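Local coordinates for uncharacterized protein (Bombyx mori, PDB 5AZ1) that probably reduces carbonyl compounds with NADPH, as an aldo/keto reductase built on a TIM barrel, though its own substrate is not established, at residues I64-I69 against S282-N287; E217-A222 against G271-P276; S224-M229 against Q261-Y266. All coordinates share one frame; numbering follows the deposited sequence.

Contact 1 of 3, residues I64-I69 against S282-N287; sequences IGYRHI and SRVLEN. With NDP (NADPH dihydro-nicotinamide-adenine-dinucleotide phosphate), chain J; ACT (acetate ion), chain G.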
loop_
_atom_site.group_PDB
_atom_site.type_symbol
_atom_site.label_atom_id
_atom_site.label_comp_id
_atom_site.label_asym_id
_atom_site.label_seq_id
_atom_site.Cartn_x
_atom_site.Cartn_y
_atom_site.Cartn_z
ATOM N N ILE A 64 -19.635 6.683 1.751
ATOM C CA ILE A 64 -19.613 7.453 0.454
ATOM C C ILE A 64 -19.212 6.696 -0.800
ATOM O O ILE A 64 -19.404 7.244 -1.888
ATOM C CB ILE A 64 -18.798 8.760 0.503
ATOM C CG1 ILE A 64 -17.301 8.481 0.725
ATOM C CG2 ILE A 64 -19.381 9.668 1.589
ATOM C CD1 ILE A 64 -16.427 9.711 0.697
ATOM N N GLY A 65 -18.671 5.469 -0.670
ATOM C CA GLY A 65 -18.324 4.654 -1.856
ATOM C C GLY A 65 -16.908 4.057 -1.950
ATOM O O GLY A 65 -16.582 3.447 -2.935
ATOM N N TYR A 66 -16.080 4.218 -0.944
ATOM C CA TYR A 66 -14.845 3.459 -0.867
ATOM C C TYR A 66 -15.172 1.963 -0.622
ATOM O O TYR A 66 -16.048 1.594 0.212
ATOM C CB TYR A 66 -13.969 3.906 0.261
ATOM C CG TYR A 66 -13.139 5.172 0.086
ATOM C CD1 TYR A 66 -13.723 6.434 -0.074
ATOM C CD2 TYR A 66 -11.752 5.119 0.161
ATOM C CE1 TYR A 66 -12.925 7.588 -0.103
ATOM C CE2 TYR A 66 -10.975 6.254 0.088
ATOM C CZ TYR A 66 -11.552 7.494 -0.042
ATOM O OH TYR A 66 -10.705 8.631 -0.087
ATOM N N ARG A 67 -14.474 1.123 -1.369
ATOM C CA ARG A 67 -14.525 -0.302 -1.215
ATOM C C ARG A 67 -13.180 -1.008 -0.906
ATOM O O ARG A 67 -13.179 -2.169 -0.452
ATOM C CB ARG A 67 -15.105 -0.860 -2.477
ATOM C CG ARG A 67 -16.500 -0.324 -2.806
ATOM C CD ARG A 67 -17.564 -0.857 -1.832
ATOM N NE ARG A 67 -18.868 -0.300 -2.083
ATOM C CZ ARG A 67 -19.381 0.775 -1.472
ATOM N NH1 ARG A 67 -18.738 1.471 -0.544
ATOM N NH2 ARG A 67 -20.577 1.166 -1.824
ATOM N N HIS A 68 -12.058 -0.326 -1.128
ATOM C CA HIS A 68 -10.741 -0.954 -1.053
ATOM C C HIS A 68 -10.141 -0.513 0.259
ATOM O O HIS A 68 -10.019 0.664 0.540
ATOM C CB HIS A 68 -9.903 -0.527 -2.288
ATOM C CG HIS A 68 -8.456 -0.931 -2.279
ATOM N ND1 HIS A 68 -7.652 -0.742 -3.392
ATOM C CD2 HIS A 68 -7.659 -1.495 -1.334
ATOM C CE1 HIS A 68 -6.423 -1.133 -3.114
ATOM N NE2 HIS A 68 -6.409 -1.630 -1.889
ATOM N N ILE A 69 -9.721 -1.483 1.055
ATOM C CA ILE A 69 -9.112 -1.239 2.338
ATOM C C ILE A 69 -7.768 -1.942 2.454
ATOM O O ILE A 69 -7.687 -3.134 2.286
ATOM C CB ILE A 69 -10.025 -1.809 3.466
ATOM C CG1 ILE A 69 -11.379 -1.132 3.452
ATOM C CG2 ILE A 69 -9.360 -1.655 4.839
ATOM C CD1 ILE A 69 -12.411 -1.893 4.269
ATOM N N SER A 282 -13.046 14.840 5.767
ATOM C CA SER A 282 -13.107 15.774 4.624
ATOM C C SER A 282 -12.002 15.378 3.611
ATOM O O SER A 282 -12.175 15.510 2.426
ATOM C CB SER A 282 -12.954 17.254 5.076
ATOM O OG SER A 282 -11.928 17.370 6.042
ATOM N N ARG A 283 -10.883 14.904 4.122
ATOM C CA ARG A 283 -9.803 14.341 3.301
ATOM C C ARG A 283 -10.195 13.031 2.631
ATOM O O ARG A 283 -9.881 12.808 1.457
ATOM C CB ARG A 283 -8.585 14.203 4.164
ATOM C CG ARG A 283 -8.025 15.605 4.482
ATOM C CD ARG A 283 -6.946 15.534 5.554
ATOM N NE ARG A 283 -6.261 16.790 5.812
ATOM C CZ ARG A 283 -5.350 16.952 6.775
ATOM N NH1 ARG A 283 -5.017 15.945 7.573
ATOM N NH2 ARG A 283 -4.751 18.126 6.943
ATOM N N VAL A 284 -10.951 12.204 3.350
ATOM C CA VAL A 284 -11.531 11.014 2.752
ATOM C C VAL A 284 -12.302 11.392 1.532
ATOM O O VAL A 284 -12.134 10.780 0.466
ATOM C CB VAL A 284 -12.417 10.208 3.728
ATOM C CG1 VAL A 284 -13.121 9.058 3.059
ATOM C CG2 VAL A 284 -11.570 9.655 4.854
ATOM N N LEU A 285 -13.152 12.391 1.668
ATOM C CA LEU A 285 -14.026 12.821 0.539
ATOM C C LEU A 285 -13.225 13.476 -0.622
ATOM O O LEU A 285 -13.436 13.184 -1.829
ATOM C CB LEU A 285 -15.056 13.822 1.068
ATOM C CG LEU A 285 -16.010 14.429 0.051
ATOM C CD1 LEU A 285 -16.740 13.359 -0.756
ATOM C CD2 LEU A 285 -16.968 15.381 0.768
ATOM N N GLU A 286 -12.343 14.381 -0.214
ATOM C CA GLU A 286 -11.447 15.136 -1.129
ATOM C C GLU A 286 -10.568 14.157 -1.961
ATOM O O GLU A 286 -10.641 14.139 -3.209
ATOM C CB GLU A 286 -10.586 16.117 -0.306
ATOM C CG GLU A 286 -9.690 17.074 -1.105
ATOM C CD GLU A 286 -8.624 17.768 -0.257
ATOM O OE1 GLU A 286 -8.754 17.834 0.975
ATOM O OE2 GLU A 286 -7.630 18.244 -0.814
ATOM N N ASN A 287 -9.821 13.287 -1.254
ATOM C CA ASN A 287 -9.012 12.206 -1.904
ATOM C C ASN A 287 -9.746 11.380 -2.932
ATOM O O ASN A 287 -9.128 10.944 -3.896
ATOM C CB ASN A 287 -8.344 11.305 -0.882
ATOM C CG ASN A 287 -7.437 12.066 0.025
ATOM O OD1 ASN A 287 -7.141 13.220 -0.263
ATOM N ND2 ASN A 287 -7.036 11.474 1.145
HETATM P PA NDP J . 0.312 9.071 3.046
HETATM O O1A NDP J . 1.186 9.568 1.890
HETATM O O2A NDP J . -1.027 8.460 2.812
HETATM O O5B NDP J . 0.026 10.423 3.927
HETATM C C5B NDP J . -0.502 10.375 5.243
HETATM C C4B NDP J . -0.680 11.793 5.777
HETATM O O4B NDP J . -1.354 12.636 4.828
HETATM C C3B NDP J . -1.503 11.815 7.083
HETATM O O3B NDP J . -0.726 12.407 8.114
HETATM C C2B NDP J . -2.778 12.587 6.726
HETATM O O2B NDP J . -3.332 13.379 7.781
HETATM C C1B NDP J . -2.362 13.400 5.513
HETATM N N9A NDP J . -3.404 13.587 4.511
HETATM C C8A NDP J . -4.137 12.619 3.915
HETATM N N7A NDP J . -4.973 13.141 3.000
HETATM C C5A NDP J . -4.733 14.466 2.983
HETATM C C6A NDP J . -5.286 15.594 2.235
HETATM N N6A NDP J . -6.255 15.322 1.310
HETATM N N1A NDP J . -4.784 16.842 2.532
HETATM C C2A NDP J . -3.820 17.055 3.467
HETATM N N3A NDP J . -3.262 16.059 4.182
HETATM C C4A NDP J . -3.687 14.771 3.975
HETATM O O3 NDP J . 1.253 8.238 4.038
HETATM P PN NDP J . 1.126 6.694 4.432
HETATM O O1N NDP J . 2.511 6.143 4.284
HETATM O O2N NDP J . 0.387 6.550 5.756
HETATM O O5D NDP J . 0.071 6.159 3.303
HETATM C C5D NDP J . 0.100 4.861 2.868
HETATM C C4D NDP J . -0.748 3.755 3.463
HETATM O O4D NDP J . -0.163 2.685 2.677
HETATM C C3D NDP J . -0.648 3.215 4.892
HETATM O O3D NDP J . -1.780 3.565 5.654
HETATM C C2D NDP J . -0.636 1.707 4.660
HETATM O O2D NDP J . -1.983 1.263 4.375
HETATM C C1D NDP J . 0.294 1.582 3.442
HETATM N N1N NDP J . 1.819 1.535 3.642
HETATM C C2N NDP J . 2.451 0.401 3.218
HETATM C C3N NDP J . 3.833 0.165 3.349
HETATM C C7N NDP J . 4.440 -1.126 2.834
HETATM O O7N NDP J . 5.582 -1.384 3.232
HETATM N N7N NDP J . 3.753 -1.970 1.991
HETATM C C4N NDP J . 4.717 1.195 4.049
HETATM C C5N NDP J . 3.961 2.399 4.444
HETATM C C6N NDP J . 2.589 2.514 4.224
HETATM P P2B NDP J . -4.527 12.872 8.762
HETATM O O1X NDP J . -4.407 11.349 8.970
HETATM O O2X NDP J . -4.115 13.534 10.051
HETATM O O3X NDP J . -5.730 13.305 7.970
HETATM C C ACT G . -21.358 -1.403 -4.438
HETATM O O ACT G . -20.098 -1.490 -4.469
HETATM O OXT ACT G . -21.939 -0.808 -3.508
HETATM C CH3 ACT G . -22.218 -2.017 -5.495
HETATM O O HOH W 1 -8.796 8.921 1.582
#
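Tyr66 reaches the helix of Ser282-Asn287 with its ring, laying the CE1 side against Val284 while the hydroxyl bonds to that residue's backbone. The ring and the valine side chain meet at a slant, Tyr66 CE1 lying 3.5 Å from Val284 CG1. Val284 O sits at the ring's edge, near its plane, and accepts from Tyr66 OH at 2.6 Å, using a lone pair in its carbonyl plane. A water donates to the same OH and accepts from Asn287 ND2, tying the phenol to the residue that reads the adenine: Asn287 OD1 accepts a hydrogen bond from NDP N6A at 2.8 Å, and Asn287 ND2 gives to NDP N7A. Next to the tyrosine, Ile64 meets Leu285 at about a right angle, CD1 to CD1 3.9 Å.

On the cofactor side, Arg283 runs extended from CG to NE, which lays one face of its guanidinium over the N3A and C2A side of the adenine, NDP N3A standing 3.4 Å above the guanidinium plane. Arg283 NH1 donates to NDP O3X at 2.8 Å, a contact with the 2'-phosphate that sets NADPH apart from NADH. A leucine here would probably leave that phosphate without this charged mate and the adenine without this flat group against it.

Around this contact, Val284 and Leu285 also lean on Ala61 and Tyr60 of helix 51-64, and strand 22-23 brings Tyr22 against both Tyr66 and Val284.

Contact 2 of 3, residues E217-A222 against G271-P276; sequences EVVVVA and GIVSIP. With NDP (NADPH dihydro-nicotinamide-adenine-dinucleotide phosphate), chain J.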
loop_
_atom_site.group_PDB
_atom_site.type_symbol
_atom_site.label_atom_id
_atom_site.label_comp_id
_atom_site.label_asym_id
_atom_site.label_seq_id
_atom_site.Cartn_x
_atom_site.Cartn_y
_atom_site.Cartn_z
ATOM N N GLU A 217 2.048 -6.979 -16.770
ATOM C CA GLU A 217 0.677 -7.027 -16.268
ATOM C C GLU A 217 0.490 -7.107 -14.740
ATOM O O GLU A 217 -0.554 -7.551 -14.269
ATOM C CB GLU A 217 -0.131 -8.130 -16.893
ATOM C CG GLU A 217 0.072 -8.511 -18.362
ATOM C CD GLU A 217 -0.223 -7.427 -19.322
ATOM O OE1 GLU A 217 -0.580 -6.298 -18.862
ATOM O OE2 GLU A 217 -0.141 -7.756 -20.540
ATOM N N VAL A 218 1.499 -6.663 -13.997
ATOM C CA VAL A 218 1.439 -6.557 -12.585
ATOM C C VAL A 218 0.988 -5.126 -12.319
ATOM O O VAL A 218 1.546 -4.168 -12.878
ATOM C CB VAL A 218 2.800 -6.816 -11.928
ATOM C CG1 VAL A 218 2.734 -6.656 -10.414
ATOM C CG2 VAL A 218 3.347 -8.190 -12.342
ATOM N N VAL A 219 -0.050 -4.982 -11.494
ATOM C CA VAL A 219 -0.521 -3.691 -11.080
ATOM C C VAL A 219 0.323 -3.104 -9.956
ATOM O O VAL A 219 0.697 -3.796 -9.005
ATOM C CB VAL A 219 -1.969 -3.768 -10.677
ATOM C CG1 VAL A 219 -2.422 -2.465 -10.017
ATOM C CG2 VAL A 219 -2.814 -4.032 -11.911
ATOM N N VAL A 220 0.600 -1.809 -10.077
ATOM C CA VAL A 220 1.357 -1.072 -9.116
ATOM C C VAL A 220 0.399 -0.354 -8.140
ATOM O O VAL A 220 -0.570 0.325 -8.560
ATOM C CB VAL A 220 2.313 -0.098 -9.800
ATOM C CG1 VAL A 220 3.080 0.735 -8.800
ATOM C CG2 VAL A 220 3.324 -0.842 -10.632
ATOM N N VAL A 221 0.673 -0.509 -6.845
ATOM C CA VAL A 221 -0.129 0.141 -5.825
ATOM C C VAL A 221 0.819 1.018 -5.035
ATOM O O VAL A 221 1.792 0.515 -4.511
ATOM C CB VAL A 221 -0.815 -0.900 -4.916
ATOM C CG1 VAL A 221 -1.459 -0.213 -3.680
ATOM C CG2 VAL A 221 -1.832 -1.708 -5.709
ATOM N N ALA A 222 0.514 2.312 -4.966
ATOM C CA ALA A 222 1.395 3.293 -4.373
ATOM C C ALA A 222 1.047 3.488 -2.919
ATOM O O ALA A 222 -0.055 3.959 -2.645
ATOM C CB ALA A 222 1.233 4.643 -5.084
ATOM N N GLY A 271 -1.870 5.071 -14.300
ATOM C CA GLY A 271 -2.361 3.686 -14.093
ATOM C C GLY A 271 -1.928 3.013 -12.769
ATOM O O GLY A 271 -1.866 1.786 -12.679
ATOM N N ILE A 272 -1.627 3.828 -11.775
ATOM C CA ILE A 272 -1.166 3.406 -10.471
ATOM C C ILE A 272 -2.278 3.610 -9.443
ATOM O O ILE A 272 -2.902 4.691 -9.397
ATOM C CB ILE A 272 0.077 4.248 -10.056
ATOM C CG1 ILE A 272 1.214 3.925 -11.015
ATOM C CG2 ILE A 272 0.505 3.938 -8.647
ATOM C CD1 ILE A 272 2.451 4.821 -10.866
ATOM N N VAL A 273 -2.524 2.561 -8.645
ATOM C CA VAL A 273 -3.506 2.548 -7.570
ATOM C C VAL A 273 -2.858 3.309 -6.419
ATOM O O VAL A 273 -1.697 3.092 -6.172
ATOM C CB VAL A 273 -3.796 1.110 -7.095
ATOM C CG1 VAL A 273 -4.707 1.099 -5.831
ATOM C CG2 VAL A 273 -4.374 0.246 -8.233
ATOM N N SER A 274 -3.595 4.198 -5.754
ATOM C CA SER A 274 -3.182 4.865 -4.498
ATOM C C SER A 274 -3.897 4.391 -3.254
ATOM O O SER A 274 -5.104 4.195 -3.296
ATOM C CB SER A 274 -3.493 6.343 -4.558
ATOM O OG SER A 274 -2.475 6.871 -5.348
ATOM N N ILE A 275 -3.149 4.355 -2.162
ATOM C CA ILE A 275 -3.652 4.060 -0.851
ATOM C C ILE A 275 -3.223 5.165 0.154
ATOM O O ILE A 275 -2.501 4.963 1.126
ATOM C CB ILE A 275 -3.320 2.598 -0.398
ATOM C CG1 ILE A 275 -1.859 2.293 -0.357
ATOM C CG2 ILE A 275 -3.933 1.529 -1.337
ATOM C CD1 ILE A 275 -1.583 0.872 0.149
ATOM N N PRO A 276 -3.709 6.384 -0.077
ATOM C CA PRO A 276 -3.539 7.387 0.989
ATOM C C PRO A 276 -4.144 6.995 2.357
ATOM O O PRO A 276 -5.137 6.293 2.427
ATOM C CB PRO A 276 -4.344 8.552 0.461
ATOM C CG PRO A 276 -5.432 7.879 -0.302
ATOM C CD PRO A 276 -4.740 6.774 -1.036
HETATM P PA NDP J . 0.312 9.071 3.046
HETATM O O1A NDP J . 1.186 9.568 1.890
HETATM O O2A NDP J . -1.027 8.460 2.812
HETATM O O5B NDP J . 0.026 10.423 3.927
HETATM C C5B NDP J . -0.502 10.375 5.243
HETATM C C4B NDP J . -0.680 11.793 5.777
HETATM O O4B NDP J . -1.354 12.636 4.828
HETATM C C3B NDP J . -1.503 11.815 7.083
HETATM O O3B NDP J . -0.726 12.407 8.114
HETATM C C2B NDP J . -2.778 12.587 6.726
HETATM O O2B NDP J . -3.332 13.379 7.781
HETATM C C1B NDP J . -2.362 13.400 5.513
HETATM N N9A NDP J . -3.404 13.587 4.511
HETATM C C8A NDP J . -4.137 12.619 3.915
HETATM N N7A NDP J . -4.973 13.141 3.000
HETATM C C5A NDP J . -4.733 14.466 2.983
HETATM C C6A NDP J . -5.286 15.594 2.235
HETATM N N6A NDP J . -6.255 15.322 1.310
HETATM N N1A NDP J . -4.784 16.842 2.532
HETATM C C2A NDP J . -3.820 17.055 3.467
HETATM N N3A NDP J . -3.262 16.059 4.182
HETATM C C4A NDP J . -3.687 14.771 3.975
HETATM O O3 NDP J . 1.253 8.238 4.038
HETATM P PN NDP J . 1.126 6.694 4.432
HETATM O O1N NDP J . 2.511 6.143 4.284
HETATM O O2N NDP J . 0.387 6.550 5.756
HETATM O O5D NDP J . 0.071 6.159 3.303
HETATM C C5D NDP J . 0.100 4.861 2.868
HETATM C C4D NDP J . -0.748 3.755 3.463
HETATM O O4D NDP J . -0.163 2.685 2.677
HETATM C C3D NDP J . -0.648 3.215 4.892
HETATM O O3D NDP J . -1.780 3.565 5.654
HETATM C C2D NDP J . -0.636 1.707 4.660
HETATM O O2D NDP J . -1.983 1.263 4.375
HETATM C C1D NDP J . 0.294 1.582 3.442
HETATM N N1N NDP J . 1.819 1.535 3.642
HETATM C C2N NDP J . 2.451 0.401 3.218
HETATM C C3N NDP J . 3.833 0.165 3.349
HETATM C C7N NDP J . 4.440 -1.126 2.834
HETATM O O7N NDP J . 5.582 -1.384 3.232
HETATM N N7N NDP J . 3.753 -1.970 1.991
HETATM C C4N NDP J . 4.717 1.195 4.049
HETATM C C5N NDP J . 3.961 2.399 4.444
HETATM C C6N NDP J . 2.589 2.514 4.224
HETATM P P2B NDP J . -4.527 12.872 8.762
HETATM O O1X NDP J . -4.407 11.349 8.970
HETATM O O2X NDP J . -4.115 13.534 10.051
HETATM O O3X NDP J . -5.730 13.305 7.970
HETATM O O HOH W 2 -0.325 -0.431 -12.480
#
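Ala222 N donates to Val273 O at 2.6 Å, a nearly straight bond (172°) that is the shortest of three joining the two strands. The same carbonyl oxygen also receives a CA-H...O contact from Val221 CA. Earlier along the pair Val273 N gives to Val220 O at 3.0 Å, and later Ile275 N gives to Ala222 O at 3.2 Å, the alternation expected of parallel strands. Before the pairing begins, a water spans the gap from Val220 N to Gly271 O.

Val221 and Val273 point the same way on one face, with Val221 CG2 3.7 Å from Val273 CB. Val221 CG1, anti to its own N (chi1 170°), meets Ile275 CG2 at about a right angle. On the other face Ala222 CB rests 3.7 Å from Ile272 CG2. Ile275 has CG1 wedged between its N and carbonyl carbon (chi1 59°), which carries Ile275 CD1 to within 3.4 Å of NDP O4D.

Val273 and Ile275 also touch His68 of strand 68-70, so their face looks into the barrel, whereas Val220 and Ile272 pack outward on Val210 of helix 207-215. This is the parallel pairing of the last two strands of a TIM barrel, whose C-terminal ends meet the cofactor as in other aldo/keto reductases.

Contact 3 of 3, residues S224-M229 against Q261-Y266; sequences SPFGTM and QVNLGY. With NDP (NADPH dihydro-nicotinamide-adenine-dinucleotide phosphate), chain J.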
loop_
_atom_site.group_PDB
_atom_site.type_symbol
_atom_site.label_atom_id
_atom_site.label_comp_id
_atom_site.label_asym_id
_atom_site.label_seq_id
_atom_site.Cartn_x
_atom_site.Cartn_y
_atom_site.Cartn_z
ATOM N N SER A 224 2.460 5.661 0.601
ATOM C CA SER A 224 2.988 7.034 0.810
ATOM C C SER A 224 2.887 7.887 -0.453
ATOM O O SER A 224 3.842 8.516 -0.877
ATOM C CB SER A 224 4.420 7.039 1.304
ATOM O OG SER A 224 4.591 6.253 2.515
ATOM N N PRO A 225 1.700 7.946 -1.018
ATOM C CA PRO A 225 1.505 8.692 -2.255
ATOM C C PRO A 225 1.680 10.205 -2.159
ATOM O O PRO A 225 1.792 10.853 -3.197
ATOM C CB PRO A 225 0.074 8.306 -2.665
ATOM C CG PRO A 225 -0.605 8.065 -1.338
ATOM C CD PRO A 225 0.426 7.418 -0.467
ATOM N N PHE A 226 1.708 10.768 -0.954
ATOM C CA PHE A 226 1.958 12.210 -0.768
ATOM C C PHE A 226 3.419 12.487 -0.438
ATOM O O PHE A 226 3.804 13.632 -0.291
ATOM C CB PHE A 226 1.080 12.760 0.357
ATOM C CG PHE A 226 -0.385 12.755 0.038
ATOM C CD1 PHE A 226 -0.856 13.395 -1.045
ATOM C CD2 PHE A 226 -1.281 12.115 0.860
ATOM C CE1 PHE A 226 -2.205 13.370 -1.359
ATOM C CE2 PHE A 226 -2.600 12.063 0.564
ATOM C CZ PHE A 226 -3.086 12.724 -0.521
ATOM N N GLY A 227 4.235 11.442 -0.332
ATOM C CA GLY A 227 5.616 11.601 -0.009
ATOM C C GLY A 227 5.759 12.537 1.184
ATOM O O GLY A 227 5.062 12.365 2.201
ATOM N N THR A 228 6.655 13.527 1.045
ATOM C CA THR A 228 6.887 14.539 2.080
ATOM C C THR A 228 6.153 15.810 1.745
ATOM O O THR A 228 6.449 16.850 2.284
ATOM C CB THR A 228 8.406 14.814 2.327
ATOM O OG1 THR A 228 9.052 15.338 1.147
ATOM C CG2 THR A 228 9.126 13.516 2.788
ATOM N N MET A 229 5.149 15.743 0.884
ATOM C CA MET A 229 4.447 16.950 0.514
ATOM C C MET A 229 3.596 17.471 1.657
ATOM O O MET A 229 3.517 18.677 1.865
ATOM C CB MET A 229 3.574 16.737 -0.690
ATOM C CG MET A 229 2.883 18.023 -1.084
ATOM S SD MET A 229 2.133 17.867 -2.670
ATOM C CE MET A 229 0.648 16.967 -2.228
ATOM N N GLN A 261 -5.227 16.640 -4.557
ATOM C CA GLN A 261 -5.999 15.989 -5.605
ATOM C C GLN A 261 -5.246 15.860 -6.945
ATOM O O GLN A 261 -5.486 14.917 -7.748
ATOM C CB GLN A 261 -7.298 16.729 -5.874
ATOM C CG GLN A 261 -8.381 16.516 -4.839
ATOM C CD GLN A 261 -9.625 17.384 -5.065
ATOM O OE1 GLN A 261 -9.571 18.402 -5.741
ATOM N NE2 GLN A 261 -10.755 16.961 -4.512
ATOM N N VAL A 262 -4.414 16.853 -7.214
ATOM C CA VAL A 262 -3.575 16.815 -8.363
ATOM C C VAL A 262 -2.598 15.651 -8.232
ATOM O O VAL A 262 -2.455 14.920 -9.161
ATOM C CB VAL A 262 -2.808 18.132 -8.567
ATOM C CG1 VAL A 262 -1.698 17.960 -9.615
ATOM C CG2 VAL A 262 -3.785 19.218 -9.045
ATOM N N ASN A 263 -1.931 15.574 -7.095
ATOM C CA ASN A 263 -1.050 14.466 -6.739
ATOM C C ASN A 263 -1.707 13.080 -6.974
ATOM O O ASN A 263 -1.174 12.281 -7.734
ATOM C CB ASN A 263 -0.537 14.634 -5.305
ATOM C CG ASN A 263 0.594 13.665 -4.950
ATOM O OD1 ASN A 263 0.706 12.590 -5.498
ATOM N ND2 ASN A 263 1.416 14.037 -4.006
ATOM N N LEU A 264 -2.896 12.832 -6.418
ATOM C CA LEU A 264 -3.523 11.510 -6.583
ATOM C C LEU A 264 -3.982 11.256 -8.011
ATOM O O LEU A 264 -3.878 10.124 -8.541
ATOM C CB LEU A 264 -4.690 11.332 -5.605
ATOM C CG LEU A 264 -4.326 11.360 -4.139
ATOM C CD1 LEU A 264 -5.528 11.055 -3.240
ATOM C CD2 LEU A 264 -3.208 10.398 -3.820
ATOM N N GLY A 265 -4.525 12.297 -8.630
ATOM C CA GLY A 265 -4.970 12.192 -10.009
ATOM C C GLY A 265 -3.826 11.881 -10.986
ATOM O O GLY A 265 -4.012 11.168 -11.973
ATOM N N TYR A 266 -2.648 12.408 -10.681
ATOM C CA TYR A 266 -1.434 12.134 -11.467
ATOM C C TYR A 266 -1.092 10.612 -11.403
ATOM O O TYR A 266 -0.890 9.930 -12.452
ATOM C CB TYR A 266 -0.304 13.012 -10.969
ATOM C CG TYR A 266 0.971 12.788 -11.717
ATOM C CD1 TYR A 266 1.034 12.950 -13.120
ATOM C CD2 TYR A 266 2.093 12.302 -11.059
ATOM C CE1 TYR A 266 2.210 12.683 -13.821
ATOM C CE2 TYR A 266 3.285 12.061 -11.736
ATOM C CZ TYR A 266 3.359 12.274 -13.116
ATOM O OH TYR A 266 4.571 11.992 -13.754
HETATM P PA NDP J . 0.312 9.071 3.046
HETATM O O1A NDP J . 1.186 9.568 1.890
HETATM O O2A NDP J . -1.027 8.460 2.812
HETATM O O5B NDP J . 0.026 10.423 3.927
HETATM C C5B NDP J . -0.502 10.375 5.243
HETATM C C4B NDP J . -0.680 11.793 5.777
HETATM O O4B NDP J . -1.354 12.636 4.828
HETATM C C3B NDP J . -1.503 11.815 7.083
HETATM O O3B NDP J . -0.726 12.407 8.114
HETATM C C2B NDP J . -2.778 12.587 6.726
HETATM O O2B NDP J . -3.332 13.379 7.781
HETATM C C1B NDP J . -2.362 13.400 5.513
HETATM N N9A NDP J . -3.404 13.587 4.511
HETATM C C8A NDP J . -4.137 12.619 3.915
HETATM N N7A NDP J . -4.973 13.141 3.000
HETATM C C5A NDP J . -4.733 14.466 2.983
HETATM C C6A NDP J . -5.286 15.594 2.235
HETATM N N6A NDP J . -6.255 15.322 1.310
HETATM N N1A NDP J . -4.784 16.842 2.532
HETATM C C2A NDP J . -3.820 17.055 3.467
HETATM N N3A NDP J . -3.262 16.059 4.182
HETATM C C4A NDP J . -3.687 14.771 3.975
HETATM O O3 NDP J . 1.253 8.238 4.038
HETATM P PN NDP J . 1.126 6.694 4.432
HETATM O O1N NDP J . 2.511 6.143 4.284
HETATM O O2N NDP J . 0.387 6.550 5.756
HETATM O O5D NDP J . 0.071 6.159 3.303
HETATM C C5D NDP J . 0.100 4.861 2.868
HETATM C C4D NDP J . -0.748 3.755 3.463
HETATM O O4D NDP J . -0.163 2.685 2.677
HETATM C C3D NDP J . -0.648 3.215 4.892
HETATM O O3D NDP J . -1.780 3.565 5.654
HETATM C C2D NDP J . -0.636 1.707 4.660
HETATM O O2D NDP J . -1.983 1.263 4.375
HETATM C C1D NDP J . 0.294 1.582 3.442
HETATM N N1N NDP J . 1.819 1.535 3.642
HETATM C C2N NDP J . 2.451 0.401 3.218
HETATM C C3N NDP J . 3.833 0.165 3.349
HETATM C C7N NDP J . 4.440 -1.126 2.834
HETATM O O7N NDP J . 5.582 -1.384 3.232
HETATM N N7N NDP J . 3.753 -1.970 1.991
HETATM C C4N NDP J . 4.717 1.195 4.049
HETATM C C5N NDP J . 3.961 2.399 4.444
HETATM C C6N NDP J . 2.589 2.514 4.224
HETATM P P2B NDP J . -4.527 12.872 8.762
HETATM O O1X NDP J . -4.407 11.349 8.970
HETATM O O2X NDP J . -4.115 13.534 10.051
HETATM O O3X NDP J . -5.730 13.305 7.970
#
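The pyrophosphate-binding loop of the NADPH site, Ser224-Met229, is backed here by the helix of Gln261-Tyr266. Phe226 and Leu264 make the apolar middle of the contact: the ring and the leucine side chain approach at a slant, with Phe226 CE1 4.0 Å from Leu264 CD2. With CG anti to the carbonyl carbon (chi1 -67°), the phenyl group stands between this leucine and the cofactor, and Phe226 CE2 comes 3.6 Å from NDP N7A. Leu264 CD2 also meets Pro225 CB at 4.1 Å.

The loop follows strand 219-223 of the barrel, the usual place for a TIM-barrel binding loop, and is folded by two overlapping turns, a type I turn from Ser224 to Gly227 and a type II' turn from Phe226 to Met229. Gly227 has positive phi in the second turn, a conformation that favours glycine. The first turn presents Phe226 N to NDP O1A (3.1 Å, 162°), while Ser224 OG donates to NDP O1N at 2.7 Å; each phosphate of the bridge is thus held by one of these groups.

Asn263 comes in at the edge of the Phe226 ring, near its plane, with the amide turned 85° from that plane. Met229, bent at chi3, comes to meet the Asn263 side chain from the opposite direction, Met229 CE 4.0 Å from Asn263 CB. On the same helix, Thr260 touches both Phe226 and Met229, and Leu267 touches Pro225.

All three contacts are buried, but the centre of contact 2 is about 8 Å from the centre of the chain, those of contacts 3 and 1 about 13 and 15 Å. Contact 2 is backbone pairing plus branched aliphatics. Contact 1 joins the end of helix 51-64 and the loop after it to helix 281-287, contact 3 a loop to helix 259-269, both mainly through side-chain packing, with a tyrosine hydroxyl bond added in contact 1. All touch NDP, with overlap: contact 1 the adenine and 2'-phosphate, contact 2 the nicotinamide-side ribose and pyrophosphate, contact 3 the pyrophosphate and adenine. His68 also lies against Val273, Pro276 against Phe226, and Gln261 NE2 probably hydrogen-bonds Glu286 O.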